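PDB 3UBK: glutathione transferase from Leptospira interrogans serovar Lai, which binds glutathione and probably catalyses its transfer to electrophilic substrates. Local coordinates for residues 4-10 with 28-34; 129-133 with 178-182; 92-96 with 152-157; 23-27 with 75-81. One frame throughout, in Å; residues are numbered along the deposited sequence. Where two conformers were deposited one is given.

Interaction 1 (4-10 with 28-34); sequences IKLHGAS and EYEQIRI
Four backbone hydrogen bonds stitch I4-G8 to E30-I32 in parallel register: I4 O takes E30 N, L6 N gives to E30 O, I32 N to L6 O, and G8 N to I32 O at 2.8 Å. CA-H...O contacts such as H7 CA to I32 O (3.4 Å) fill in between.

Q31 adds side-chain bonds: fully stretched, its CG anti to the backbone N (chi1 -176°), it carries the amide past the strand end to the loop. NE2 meets G8 O at 2.9 Å, almost straight and within the amide plane, and also gives to S10 OG at 3.0 Å, more bent, 23° out of that plane. Q31 OE1 accepts a hydrogen bond from K19 NZ of helix 13-25 and another from a glycerol.

I4 CG2 touches Y29 CB at 3.9 Å, on the face that helix 13-25 packs against, and A9 CB meets R33 CG at 3.5 Å. On the other face H7 and I32 lie side by side, with I32 CG1 over the ring; H7 NE2 bonds to E55.

The strands and helix 13-25 form the beta-alpha-beta unit that opens the thioredoxin-like domain of glutathione transferases, and G8 approaches I51 of the glutathione site.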
loop_
_atom_site.group_PDB
_atom_site.type_symbol
_atom_site.label_atom_id
_atom_site.label_comp_id
_atom_site.label_asym_id
_atom_site.label_seq_id
_atom_site.Cartn_x
_atom_site.Cartn_y
_atom_site.Cartn_z
ATOM N N ILE A 4 -13.225 13.858 -15.011
ATOM C CA ILE A 4 -12.046 13.295 -14.376
ATOM C C ILE A 4 -10.761 13.914 -14.913
ATOM O O ILE A 4 -10.513 13.908 -16.114
ATOM C CB ILE A 4 -11.980 11.773 -14.591
ATOM C CG1 ILE A 4 -13.210 11.107 -13.969
ATOM C CG2 ILE A 4 -10.697 11.211 -13.994
ATOM C CD1 ILE A 4 -13.447 9.705 -14.455
ATOM N N LYS A 5 -9.957 14.471 -14.019
ATOM C CA LYS A 5 -8.639 14.953 -14.409
ATOM C C LYS A 5 -7.584 14.127 -13.693
ATOM O O LYS A 5 -7.632 13.982 -12.474
ATOM C CB LYS A 5 -8.486 16.435 -14.069
ATOM C CG LYS A 5 -9.255 17.358 -15.015
ATOM C CD LYS A 5 -9.245 18.793 -14.538
ATOM C CE LYS A 5 -10.259 19.629 -15.308
ATOM N NZ LYS A 5 -10.332 21.021 -14.789
ATOM N N LEU A 6 -6.646 13.578 -14.455
ATOM C CA LEU A 6 -5.526 12.830 -13.903
ATOM C C LEU A 6 -4.234 13.638 -14.045
ATOM O O LEU A 6 -3.738 13.825 -15.158
ATOM C CB LEU A 6 -5.378 11.501 -14.647
ATOM C CG LEU A 6 -4.282 10.531 -14.193
ATOM C CD1 LEU A 6 -4.534 10.094 -12.752
ATOM C CD2 LEU A 6 -4.225 9.330 -15.130
ATOM N N HIS A 7 -3.696 14.110 -12.924
ATOM C CA HIS A 7 -2.462 14.892 -12.933
ATOM C C HIS A 7 -1.281 13.958 -12.812
ATOM O O HIS A 7 -1.193 13.176 -11.859
ATOM C CB HIS A 7 -2.439 15.891 -11.775
ATOM C CG HIS A 7 -3.615 16.816 -11.749
ATOM N ND1 HIS A 7 -3.530 18.140 -12.123
ATOM C CD2 HIS A 7 -4.909 16.605 -11.406
ATOM C CE1 HIS A 7 -4.720 18.705 -12.008
ATOM N NE2 HIS A 7 -5.574 17.796 -11.570
ATOM N N GLY A 8 -0.379 14.030 -13.785
ATOM C CA GLY A 8 0.836 13.219 -13.772
ATOM C C GLY A 8 1.202 12.729 -15.167
ATOM O O GLY A 8 0.327 12.455 -15.988
ATOM N N ALA A 9 2.499 12.601 -15.427
ATOM C CA ALA A 9 3.000 12.262 -16.761
ATOM C C ALA A 9 3.024 10.759 -17.023
ATOM O O ALA A 9 3.073 9.949 -16.090
ATOM C CB ALA A 9 4.388 12.871 -16.977
ATOM N N SER A 10 3.016 10.395 -18.302
ATOM C CA SER A 10 2.893 9.000 -18.706
ATOM C C SER A 10 4.159 8.194 -18.500
ATOM O O SER A 10 4.170 7.012 -18.795
ATOM C CB SER A 10 2.437 8.881 -20.166
ATOM O OG SER A 10 1.148 9.458 -20.361
ATOM N N GLU A 28 -14.116 8.791 -19.525
ATOM C CA GLU A 28 -13.461 9.952 -20.120
ATOM C C GLU A 28 -12.644 10.706 -19.075
ATOM O O GLU A 28 -13.096 10.906 -17.947
ATOM C CB GLU A 28 -14.489 10.907 -20.719
ATOM C CG GLU A 28 -15.262 10.334 -21.895
ATOM C CD GLU A 28 -16.341 11.282 -22.385
ATOM O OE1 GLU A 28 -16.266 12.491 -22.065
ATOM O OE2 GLU A 28 -17.264 10.819 -23.089
ATOM N N TYR A 29 -11.450 11.142 -19.461
ATOM C CA TYR A 29 -10.575 11.863 -18.545
ATOM C C TYR A 29 -9.676 12.807 -19.339
ATOM O O TYR A 29 -9.511 12.647 -20.548
ATOM C CB TYR A 29 -9.700 10.866 -17.780
ATOM C CG TYR A 29 -8.720 10.159 -18.677
ATOM C CD1 TYR A 29 -9.153 9.189 -19.579
ATOM C CD2 TYR A 29 -7.363 10.459 -18.634
ATOM C CE1 TYR A 29 -8.269 8.540 -20.411
ATOM C CE2 TYR A 29 -6.465 9.812 -19.467
ATOM C CZ TYR A 29 -6.923 8.858 -20.353
ATOM O OH TYR A 29 -6.041 8.210 -21.185
ATOM N N GLU A 30 -9.106 13.795 -18.662
ATOM C CA GLU A 30 -7.996 14.533 -19.242
ATOM C C GLU A 30 -6.747 14.298 -18.409
ATOM O O GLU A 30 -6.791 14.339 -17.179
ATOM C CB GLU A 30 -8.306 16.025 -19.344
ATOM C CG GLU A 30 -8.918 16.413 -20.696
ATOM C CD GLU A 30 -8.869 17.908 -20.966
ATOM O OE1 GLU A 30 -8.571 18.683 -20.025
ATOM O OE2 GLU A 30 -9.132 18.304 -22.124
ATOM N N GLN A 31 -5.636 14.026 -19.078
ATOM C CA GLN A 31 -4.378 13.865 -18.375
ATOM C C GLN A 31 -3.594 15.174 -18.416
ATOM O O GLN A 31 -3.340 15.727 -19.490
ATOM C CB GLN A 31 -3.567 12.728 -18.985
ATOM C CG GLN A 31 -2.287 12.421 -18.246
ATOM C CD GLN A 31 -1.552 11.235 -18.848
ATOM O OE1 GLN A 31 -2.011 10.636 -19.829
ATOM N NE2 GLN A 31 -0.411 10.886 -18.264
ATOM N N ILE A 32 -3.232 15.663 -17.233
ATOM C CA ILE A 32 -2.483 16.905 -17.089
ATOM C C ILE A 32 -1.057 16.556 -16.732
ATOM O O ILE A 32 -0.784 16.049 -15.644
ATOM C CB ILE A 32 -3.080 17.806 -15.993
ATOM C CG1 ILE A 32 -4.550 18.099 -16.305
ATOM C CG2 ILE A 32 -2.276 19.109 -15.857
ATOM C CD1 ILE A 32 -4.774 18.510 -17.745
ATOM N N ARG A 33 -0.151 16.811 -17.669
ATOM C CA ARG A 33 1.228 16.394 -17.519
ATOM C C ARG A 33 1.945 17.360 -16.603
ATOM O O ARG A 33 2.122 18.533 -16.924
ATOM C CB ARG A 33 1.923 16.333 -18.880
ATOM C CG ARG A 33 3.279 15.644 -18.874
ATOM C CD ARG A 33 3.805 15.529 -20.293
ATOM N NE ARG A 33 3.356 16.667 -21.081
ATOM C CZ ARG A 33 2.261 16.671 -21.835
ATOM N NH1 ARG A 33 1.503 15.576 -21.929
ATOM N NH2 ARG A 33 1.931 17.775 -22.497
ATOM N N ILE A 34 2.320 16.860 -15.437
ATOM C CA ILE A 34 3.191 17.577 -14.544
ATOM C C ILE A 34 4.145 16.554 -13.959
ATOM O O ILE A 34 3.943 15.335 -14.102
ATOM C CB ILE A 34 2.417 18.265 -13.404
ATOM C CG1 ILE A 34 1.575 17.238 -12.637
ATOM C CG2 ILE A 34 1.552 19.394 -13.948
ATOM C CD1 ILE A 34 0.992 17.758 -11.341
#

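Interaction 2 (129-133 with 178-182); sequences LVKGI and PLDLL
I133, on helix 119-139, pushes its branched side chain against the P178-L182 turn in a purely apolar contact of the all-helical C-terminal domain, well away from the glutathione site. The turn belongs to the connection between helices 153-169 and 185-193. It coils without regular helical bonding, although L181 N reaches P178 O at 2.8 Å and L182 N reaches L179 O.

I133 spreads three ways. With CG1 anti to the carbonyl carbon (chi1 -63°), CG2 lies anti to the backbone N and rests on the peptide joining L181 and L182, 3.6 Å from L182 N, and touches CB of both leucines. CG1 lies by the carbonyl of P178, and CD1 goes on to L179 CD2 at 4.1 Å, where the two side chains cross at about a right angle. The isoleucine is therefore wrapped by backbone as well as by methyl groups.

Two smaller contacts flank it. One turn back on the helix, L129 lays CB against P178 CG at 3.8 Å, with its CD1 methyl close to the same ring carbon. V130 meets the more exposed L181: CG2 approaches L181 CD1 at 3.8 Å, and CG1 is near that methyl too, so L181 CD1 is straddled by both valine branches.

Behind the contact, helix 86-111 backs residues 129-133, P106 against L129 and L103 against I133. Helix 153-169 reaches both segments, placing L169 on L129 and L162 on L182, while L136 and Q137, further along helix 119-139, also pack on L182.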
loop_
_atom_site.group_PDB
_atom_site.type_symbol
_atom_site.label_atom_id
_atom_site.label_comp_id
_atom_site.label_asym_id
_atom_site.label_seq_id
_atom_site.Cartn_x
_atom_site.Cartn_y
_atom_site.Cartn_z
ATOM N N LEU A 129 14.423 -9.219 -5.203
ATOM C CA LEU A 129 13.498 -9.334 -6.331
ATOM C C LEU A 129 13.164 -10.785 -6.632
ATOM O O LEU A 129 12.011 -11.121 -6.891
ATOM C CB LEU A 129 14.075 -8.664 -7.582
ATOM C CG LEU A 129 14.303 -7.155 -7.492
ATOM C CD1 LEU A 129 14.795 -6.621 -8.824
ATOM C CD2 LEU A 129 13.031 -6.436 -7.069
ATOM N N VAL A 130 14.178 -11.646 -6.601
ATOM C CA VAL A 130 13.971 -13.073 -6.821
ATOM C C VAL A 130 13.044 -13.638 -5.744
ATOM O O VAL A 130 12.199 -14.496 -6.011
ATOM C CB VAL A 130 15.318 -13.860 -6.822
ATOM C CG1 VAL A 130 15.064 -15.346 -6.714
ATOM C CG2 VAL A 130 16.120 -13.551 -8.087
ATOM N N LYS A 131 13.212 -13.161 -4.518
ATOM C CA LYS A 131 12.308 -13.542 -3.443
ATOM C C LYS A 131 10.861 -13.083 -3.740
ATOM O O LYS A 131 9.914 -13.856 -3.603
ATOM C CB LYS A 131 12.796 -12.948 -2.126
ATOM C CG LYS A 131 11.979 -13.329 -0.912
ATOM C CD LYS A 131 12.527 -12.618 0.325
ATOM C CE LYS A 131 11.709 -12.917 1.569
ATOM N NZ LYS A 131 12.099 -11.994 2.673
ATOM N N GLY A 132 10.707 -11.827 -4.146
ATOM C CA GLY A 132 9.379 -11.282 -4.462
ATOM C C GLY A 132 8.697 -12.032 -5.593
ATOM O O GLY A 132 7.490 -12.288 -5.550
ATOM N N ILE A 133 9.480 -12.407 -6.605
ATOM C CA ILE A 133 8.948 -13.112 -7.770
ATOM C C ILE A 133 8.402 -14.478 -7.397
ATOM O O ILE A 133 7.296 -14.847 -7.797
ATOM C CB ILE A 133 10.012 -13.257 -8.891
ATOM C CG1 ILE A 133 10.445 -11.883 -9.413
ATOM C CG2 ILE A 133 9.493 -14.126 -10.027
ATOM C CD1 ILE A 133 9.332 -11.103 -10.101
ATOM N N PRO A 178 15.374 -11.175 -12.842
ATOM C CA PRO A 178 14.385 -11.728 -11.919
ATOM C C PRO A 178 13.072 -12.053 -12.630
ATOM O O PRO A 178 12.503 -13.125 -12.432
ATOM C CB PRO A 178 14.174 -10.588 -10.917
ATOM C CG PRO A 178 15.460 -9.821 -10.946
ATOM C CD PRO A 178 15.928 -9.895 -12.371
ATOM N N LEU A 179 12.598 -11.130 -13.461
ATOM C CA LEU A 179 11.319 -11.319 -14.135
ATOM C C LEU A 179 11.264 -12.570 -14.996
ATOM O O LEU A 179 10.192 -13.133 -15.214
ATOM C CB LEU A 179 10.947 -10.088 -14.957
ATOM C CG LEU A 179 9.859 -9.265 -14.281
ATOM C CD1 LEU A 179 9.459 -8.095 -15.157
ATOM C CD2 LEU A 179 8.668 -10.165 -13.998
ATOM N N ASP A 180 12.419 -13.005 -15.485
ATOM C CA ASP A 180 12.476 -14.219 -16.287
ATOM C C ASP A 180 11.999 -15.410 -15.466
ATOM O O ASP A 180 11.627 -16.451 -16.012
ATOM C CB ASP A 180 13.895 -14.442 -16.814
ATOM C CG ASP A 180 14.341 -13.336 -17.756
ATOM O OD1 ASP A 180 13.745 -13.206 -18.846
ATOM O OD2 ASP A 180 15.283 -12.594 -17.407
ATOM N N LEU A 181 11.993 -15.247 -14.147
ATOM C CA LEU A 181 11.537 -16.307 -13.253
ATOM C C LEU A 181 10.010 -16.360 -13.112
ATOM O O LEU A 181 9.456 -17.386 -12.711
ATOM C CB LEU A 181 12.201 -16.158 -11.880
ATOM C CG LEU A 181 13.732 -16.260 -11.901
ATOM C CD1 LEU A 181 14.348 -15.690 -10.625
ATOM C CD2 LEU A 181 14.175 -17.709 -12.130
ATOM N N LEU A 182 9.332 -15.261 -13.450
ATOM C CA LEU A 182 7.864 -15.222 -13.396
ATOM C C LEU A 182 7.213 -15.963 -14.571
ATOM O O LEU A 182 7.051 -15.420 -15.668
ATOM C CB LEU A 182 7.353 -13.781 -13.329
ATOM C CG LEU A 182 5.836 -13.628 -13.139
ATOM C CD1 LEU A 182 5.356 -14.419 -11.942
ATOM C CD2 LEU A 182 5.462 -12.171 -12.980
#

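Interaction 3 (92-96 with 152-157); sequences VREIS and TLADCS
V92 sits at the apolar centre, its two methyls spread over the start of helix 153-169. With CG1 anti to the backbone N (chi1 161°), that methyl rests 3.7 Å from L153 CB and equally near A154 N, while CG2 meets T152 end to end, 3.6 Å from OG1. One turn on, I95 CG2 reaches the A154 methyl at 3.8 Å. The backbones close to 4.9 Å between S96 CA and A154 CA.

Further along, the hydroxyls of S96 and S157 are hydrogen-bonded, OG to OG at 2.7 Å, with either as possible donor; S157 has two conformers, so the link is less certain.

At the other end T152 and D155 form a capping box: T152 OG1 accepts from A154 N at 3.1 Å, and T152 N gives to D155 OD2 at 2.9 Å, using the carboxylate's anti lone pair. The hydroxyl that caps the helix is thus the one lying against V92. D155 OD1 is held in turn by Y188 and I146 N.

The two short helical segments run nearly parallel, 8° apart, with axes 8.4 Å from each other. Helix 119-139 closes over I95 through L136 and V139, L68 of helix 64-74 lies on L153, and F62 N of the second subunit bonds to E94.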
loop_
_atom_site.group_PDB
_atom_site.type_symbol
_atom_site.label_atom_id
_atom_site.label_comp_id
_atom_site.label_asym_id
_atom_site.label_seq_id
_atom_site.Cartn_x
_atom_site.Cartn_y
_atom_site.Cartn_z
ATOM N N VAL A 92 -6.775 -10.356 -5.268
ATOM C CA VAL A 92 -6.438 -9.221 -6.124
ATOM C C VAL A 92 -5.601 -8.179 -5.374
ATOM O O VAL A 92 -4.584 -7.679 -5.884
ATOM C CB VAL A 92 -7.720 -8.576 -6.732
ATOM C CG1 VAL A 92 -7.415 -7.192 -7.213
ATOM C CG2 VAL A 92 -8.251 -9.444 -7.880
ATOM N N ARG A 93 -6.008 -7.840 -4.151
ATOM C CA ARG A 93 -5.225 -6.883 -3.363
ATOM C C ARG A 93 -3.833 -7.421 -2.980
ATOM O O ARG A 93 -2.850 -6.688 -3.012
ATOM C CB ARG A 93 -6.002 -6.433 -2.113
ATOM C CG ARG A 93 -7.272 -5.628 -2.470
ATOM C CD ARG A 93 -7.959 -5.084 -1.222
ATOM N NE ARG A 93 -9.031 -4.133 -1.541
ATOM C CZ ARG A 93 -10.327 -4.409 -1.432
ATOM N NH1 ARG A 93 -10.721 -5.599 -0.988
ATOM N NH2 ARG A 93 -11.235 -3.487 -1.737
ATOM N N GLU A 94 -3.757 -8.694 -2.619
ATOM C CA GLU A 94 -2.461 -9.316 -2.311
ATOM C C GLU A 94 -1.495 -9.209 -3.496
ATOM O O GLU A 94 -0.348 -8.769 -3.355
ATOM C CB GLU A 94 -2.666 -10.782 -1.927
ATOM C CG GLU A 94 -3.271 -10.976 -0.533
ATOM C CD GLU A 94 -3.804 -12.383 -0.313
ATOM O OE1 GLU A 94 -4.116 -13.069 -1.305
ATOM O OE2 GLU A 94 -3.919 -12.802 0.858
ATOM N N ILE A 95 -1.968 -9.591 -4.677
ATOM C CA ILE A 95 -1.114 -9.547 -5.862
ATOM C C ILE A 95 -0.586 -8.143 -6.108
ATOM O O ILE A 95 0.620 -7.933 -6.334
ATOM C CB ILE A 95 -1.866 -10.038 -7.112
ATOM C CG1 ILE A 95 -2.171 -11.528 -6.970
ATOM C CG2 ILE A 95 -1.048 -9.710 -8.371
ATOM C CD1 ILE A 95 -3.212 -12.042 -7.932
ATOM N N SER A 96 -1.483 -7.168 -6.063
ATOM C CA SER A 96 -1.084 -5.779 -6.295
ATOM C C SER A 96 -0.076 -5.272 -5.276
ATOM O O SER A 96 0.864 -4.556 -5.624
ATOM C CB SER A 96 -2.310 -4.860 -6.318
ATOM O OG SER A 96 -1.898 -3.505 -6.345
ATOM N N THR A 152 -8.635 -6.982 -13.503
ATOM C CA THR A 152 -8.872 -6.468 -12.146
ATOM C C THR A 152 -7.850 -5.423 -11.806
ATOM O O THR A 152 -6.977 -5.111 -12.616
ATOM C CB THR A 152 -8.729 -7.552 -11.064
ATOM O OG1 THR A 152 -7.365 -7.994 -11.024
ATOM C CG2 THR A 152 -9.650 -8.727 -11.342
ATOM N N LEU A 153 -7.936 -4.907 -10.583
ATOM C CA LEU A 153 -6.929 -3.983 -10.056
ATOM C C LEU A 153 -5.515 -4.557 -10.212
ATOM O O LEU A 153 -4.543 -3.827 -10.440
ATOM C CB LEU A 153 -7.188 -3.753 -8.551
ATOM C CG LEU A 153 -6.041 -3.013 -7.841
ATOM C CD1 LEU A 153 -6.011 -1.553 -8.308
ATOM C CD2 LEU A 153 -6.156 -3.086 -6.308
ATOM N N ALA A 154 -5.382 -5.859 -10.027
ATOM C CA ALA A 154 -4.050 -6.451 -10.089
ATOM C C ALA A 154 -3.419 -6.319 -11.493
ATOM O O ALA A 154 -2.197 -6.326 -11.628
ATOM C CB ALA A 154 -4.089 -7.905 -9.637
ATOM N N ASP A 155 -4.248 -6.181 -12.531
ATOM C CA ASP A 155 -3.710 -5.969 -13.886
ATOM C C ASP A 155 -3.223 -4.544 -14.068
ATOM O O ASP A 155 -2.297 -4.296 -14.825
ATOM C CB ASP A 155 -4.740 -6.336 -14.964
ATOM C CG ASP A 155 -5.066 -7.810 -14.960
ATOM O OD1 ASP A 155 -4.212 -8.597 -15.417
ATOM O OD2 ASP A 155 -6.165 -8.188 -14.502
ATOM N N CYS A 156 -3.857 -3.596 -13.386
ATOM C CA CYS A 156 -3.379 -2.217 -13.431
ATOM C C CYS A 156 -1.986 -2.149 -12.813
ATOM O O CYS A 156 -1.055 -1.578 -13.385
ATOM C CB CYS A 156 -4.327 -1.301 -12.669
ATOM S SG CYS A 156 -6.044 -1.334 -13.290
ATOM N N SER A 157 -1.838 -2.719 -11.628
ATOM C CA SER A 157 -0.542 -2.757 -10.966
ATOM C C SER A 157 0.440 -3.636 -11.742
ATOM O O SER A 157 1.581 -3.259 -11.981
ATOM C CB SER A 157 -0.697 -3.261 -9.531
ATOM O OG SER A 157 -1.370 -2.300 -8.744
#

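Interaction 4 (23-27 with 75-81); sequences LEKGL and FPQTPKL. With SO4 (sulfate ion), chain D.
K25 NZ plugs into the loop 75-81 and gives hydrogen bonds to three carbonyls: P79 O at 2.7 Å, Q77 O at 2.7 Å and F75 O at 2.8 Å. The approaches differ. The amine meets Q77 O nearly head-on, lies in the carbonyl plane of F75, and comes to P79 O tilted 33° from its plane. A straight chain until the last bond, the lysine turns at chi4 (-74°) to bring NZ among the three oxygens. A salt bridge to D72 adds a carboxylate, which also takes L81 N and so ties the loop's end to helix 64-74; together these would probably stabilise the charged amine.

Apolar contacts border this cluster. L27 CD2 sits over a face of the F75 ring, a CH-pi contact 3.9 Å from its centroid, and E24 CG rests on P79 CG at 3.6 Å. The peptide bond before P79 is cis. Across from it helix 13-25 stops in a Schellman motif at G26, whose positive phi turns the chain toward L27.

Two waters bridge K25 O to the loop, one to Q77 NE2 and the other to T78 O. Outside them lies a sulfate, probably from the crystallisation liquor; its O1 accepts from T78 N at 3.1 Å. E24 is held by K195, and F151 packs on E24, P79 and L81.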
loop_
_atom_site.group_PDB
_atom_site.type_symbol
_atom_site.label_atom_id
_atom_site.label_comp_id
_atom_site.label_asym_id
_atom_site.label_seq_id
_atom_site.Cartn_x
_atom_site.Cartn_y
_atom_site.Cartn_z
ATOM N N LEU A 23 -9.044 3.649 -18.488
ATOM C CA LEU A 23 -9.226 3.257 -19.887
ATOM C C LEU A 23 -10.057 1.998 -20.008
ATOM O O LEU A 23 -10.912 1.894 -20.886
ATOM C CB LEU A 23 -7.870 3.028 -20.563
ATOM C CG LEU A 23 -7.112 4.330 -20.826
ATOM C CD1 LEU A 23 -5.677 4.025 -21.289
ATOM C CD2 LEU A 23 -7.894 5.175 -21.859
ATOM N N GLU A 24 -9.804 1.033 -19.128
ATOM C CA GLU A 24 -10.484 -0.245 -19.235
ATOM C C GLU A 24 -11.991 -0.145 -18.967
ATOM O O GLU A 24 -12.780 -0.867 -19.595
ATOM C CB GLU A 24 -9.827 -1.280 -18.319
ATOM C CG GLU A 24 -10.229 -2.703 -18.649
ATOM C CD GLU A 24 -9.631 -3.205 -19.971
ATOM O OE1 GLU A 24 -8.694 -2.577 -20.516
ATOM O OE2 GLU A 24 -10.090 -4.251 -20.446
ATOM N N LYS A 25 -12.374 0.745 -18.044
ATOM C CA LYS A 25 -13.772 1.051 -17.763
ATOM C C LYS A 25 -14.400 1.927 -18.853
ATOM O O LYS A 25 -15.622 2.054 -18.928
ATOM C CB LYS A 25 -13.911 1.767 -16.409
ATOM C CG LYS A 25 -13.779 0.851 -15.191
ATOM C CD LYS A 25 -14.038 1.601 -13.899
ATOM C CE LYS A 25 -13.853 0.689 -12.687
ATOM N NZ LYS A 25 -14.996 -0.306 -12.506
ATOM N N GLY A 26 -13.558 2.554 -19.663
ATOM C CA GLY A 26 -14.035 3.423 -20.726
ATOM C C GLY A 26 -14.418 4.801 -20.232
ATOM O O GLY A 26 -15.252 5.467 -20.835
ATOM N N LEU A 27 -13.834 5.236 -19.124
ATOM C CA LEU A 27 -14.165 6.546 -18.578
ATOM C C LEU A 27 -13.475 7.635 -19.395
ATOM O O LEU A 27 -12.371 7.431 -19.890
ATOM C CB LEU A 27 -13.710 6.658 -17.121
ATOM C CG LEU A 27 -14.355 5.689 -16.124
ATOM C CD1 LEU A 27 -13.649 5.715 -14.769
ATOM C CD2 LEU A 27 -15.818 6.024 -15.961
ATOM N N PHE A 75 -17.631 4.357 -10.025
ATOM C CA PHE A 75 -17.905 3.876 -11.390
ATOM C C PHE A 75 -17.776 2.358 -11.474
ATOM O O PHE A 75 -16.788 1.846 -12.018
ATOM C CB PHE A 75 -16.936 4.523 -12.385
ATOM C CG PHE A 75 -17.082 6.027 -12.495
ATOM C CD1 PHE A 75 -18.235 6.581 -13.029
ATOM C CD2 PHE A 75 -16.063 6.877 -12.074
ATOM C CE1 PHE A 75 -18.376 7.970 -13.141
ATOM C CE2 PHE A 75 -16.190 8.260 -12.186
ATOM C CZ PHE A 75 -17.351 8.806 -12.727
ATOM N N PRO A 76 -18.774 1.627 -10.943
ATOM C CA PRO A 76 -18.661 0.176 -10.798
ATOM C C PRO A 76 -18.882 -0.599 -12.103
ATOM O O PRO A 76 -18.856 -1.823 -12.088
ATOM C CB PRO A 76 -19.762 -0.167 -9.766
ATOM C CG PRO A 76 -20.801 0.925 -9.952
ATOM C CD PRO A 76 -20.002 2.163 -10.332
ATOM N N GLN A 77 -19.076 0.102 -13.217
ATOM C CA GLN A 77 -19.193 -0.555 -14.526
ATOM C C GLN A 77 -17.971 -1.417 -14.821
ATOM O O GLN A 77 -16.876 -1.166 -14.292
ATOM C CB GLN A 77 -19.388 0.463 -15.655
ATOM C CG GLN A 77 -18.369 1.623 -15.701
ATOM C CD GLN A 77 -18.902 2.897 -15.067
ATOM O OE1 GLN A 77 -19.509 2.865 -13.994
ATOM N NE2 GLN A 77 -18.697 4.028 -15.745
ATOM N N THR A 78 -18.158 -2.416 -15.683
ATOM C CA THR A 78 -17.108 -3.387 -15.950
ATOM C C THR A 78 -15.835 -2.746 -16.523
ATOM O O THR A 78 -15.896 -1.780 -17.267
ATOM C CB THR A 78 -17.626 -4.523 -16.852
ATOM O OG1 THR A 78 -18.144 -3.980 -18.072
ATOM C CG2 THR A 78 -18.739 -5.282 -16.136
ATOM N N PRO A 79 -14.659 -3.278 -16.141
ATOM C CA PRO A 79 -14.482 -4.374 -15.204
ATOM C C PRO A 79 -14.506 -3.862 -13.778
ATOM O O PRO A 79 -14.132 -2.703 -13.493
ATOM C CB PRO A 79 -13.071 -4.879 -15.520
ATOM C CG PRO A 79 -12.330 -3.614 -15.911
ATOM C CD PRO A 79 -13.371 -2.825 -16.706
ATOM N N LYS A 80 -14.942 -4.736 -12.891
ATOM C CA LYS A 80 -14.850 -4.500 -11.466
ATOM C C LYS A 80 -13.407 -4.715 -11.043
ATOM O O LYS A 80 -12.907 -5.848 -11.063
ATOM C CB LYS A 80 -15.780 -5.477 -10.755
ATOM C CG LYS A 80 -17.248 -5.149 -11.038
ATOM C CD LYS A 80 -18.203 -6.200 -10.515
ATOM C CE LYS A 80 -19.638 -5.905 -10.972
ATOM N NZ LYS A 80 -20.112 -4.527 -10.593
ATOM N N LEU A 81 -12.721 -3.634 -10.685
ATOM C CA LEU A 81 -11.315 -3.741 -10.325
ATOM C C LEU A 81 -11.160 -4.548 -9.048
ATOM O O LEU A 81 -10.167 -5.237 -8.862
ATOM C CB LEU A 81 -10.686 -2.356 -10.178
ATOM C CG LEU A 81 -10.832 -1.484 -11.431
ATOM C CD1 LEU A 81 -10.175 -0.150 -11.187
ATOM C CD2 LEU A 81 -10.207 -2.182 -12.654
HETATM S S SO4 D . -21.570 -3.477 -16.925
HETATM O O1 SO4 D . -20.865 -2.235 -17.172
HETATM O O2 SO4 D . -21.329 -4.461 -17.985
HETATM O O3 SO4 D . -21.133 -3.992 -15.635
HETATM O O4 SO4 D . -23.005 -3.190 -16.874
HETATM O O HOH W 1 -17.730 3.751 -18.561
HETATM O O HOH W 2 -17.414 -0.120 -18.720
#

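Interactions 1 and 4 share the N-terminal domain and interlock along the chain: helix 13-25 links the two strands of interaction 1 and ends in interaction 4, where L27 and F75 both pack on I4. Interactions 2 and 3 belong to the helical domain and also alternate in sequence. The strand pairing is partly buried and held mainly by backbone bonds; interaction 4, at the surface, gathers carbonyls round one lysine, with waters. Interaction 3 is wholly buried and adds a serine pair to its methyls, whereas interaction 2, mostly buried but with L181 at its exposed edge, is apolar throughout. Interactions 3 and 4 touch across the domains, where L153 N probably bonds to L81 O.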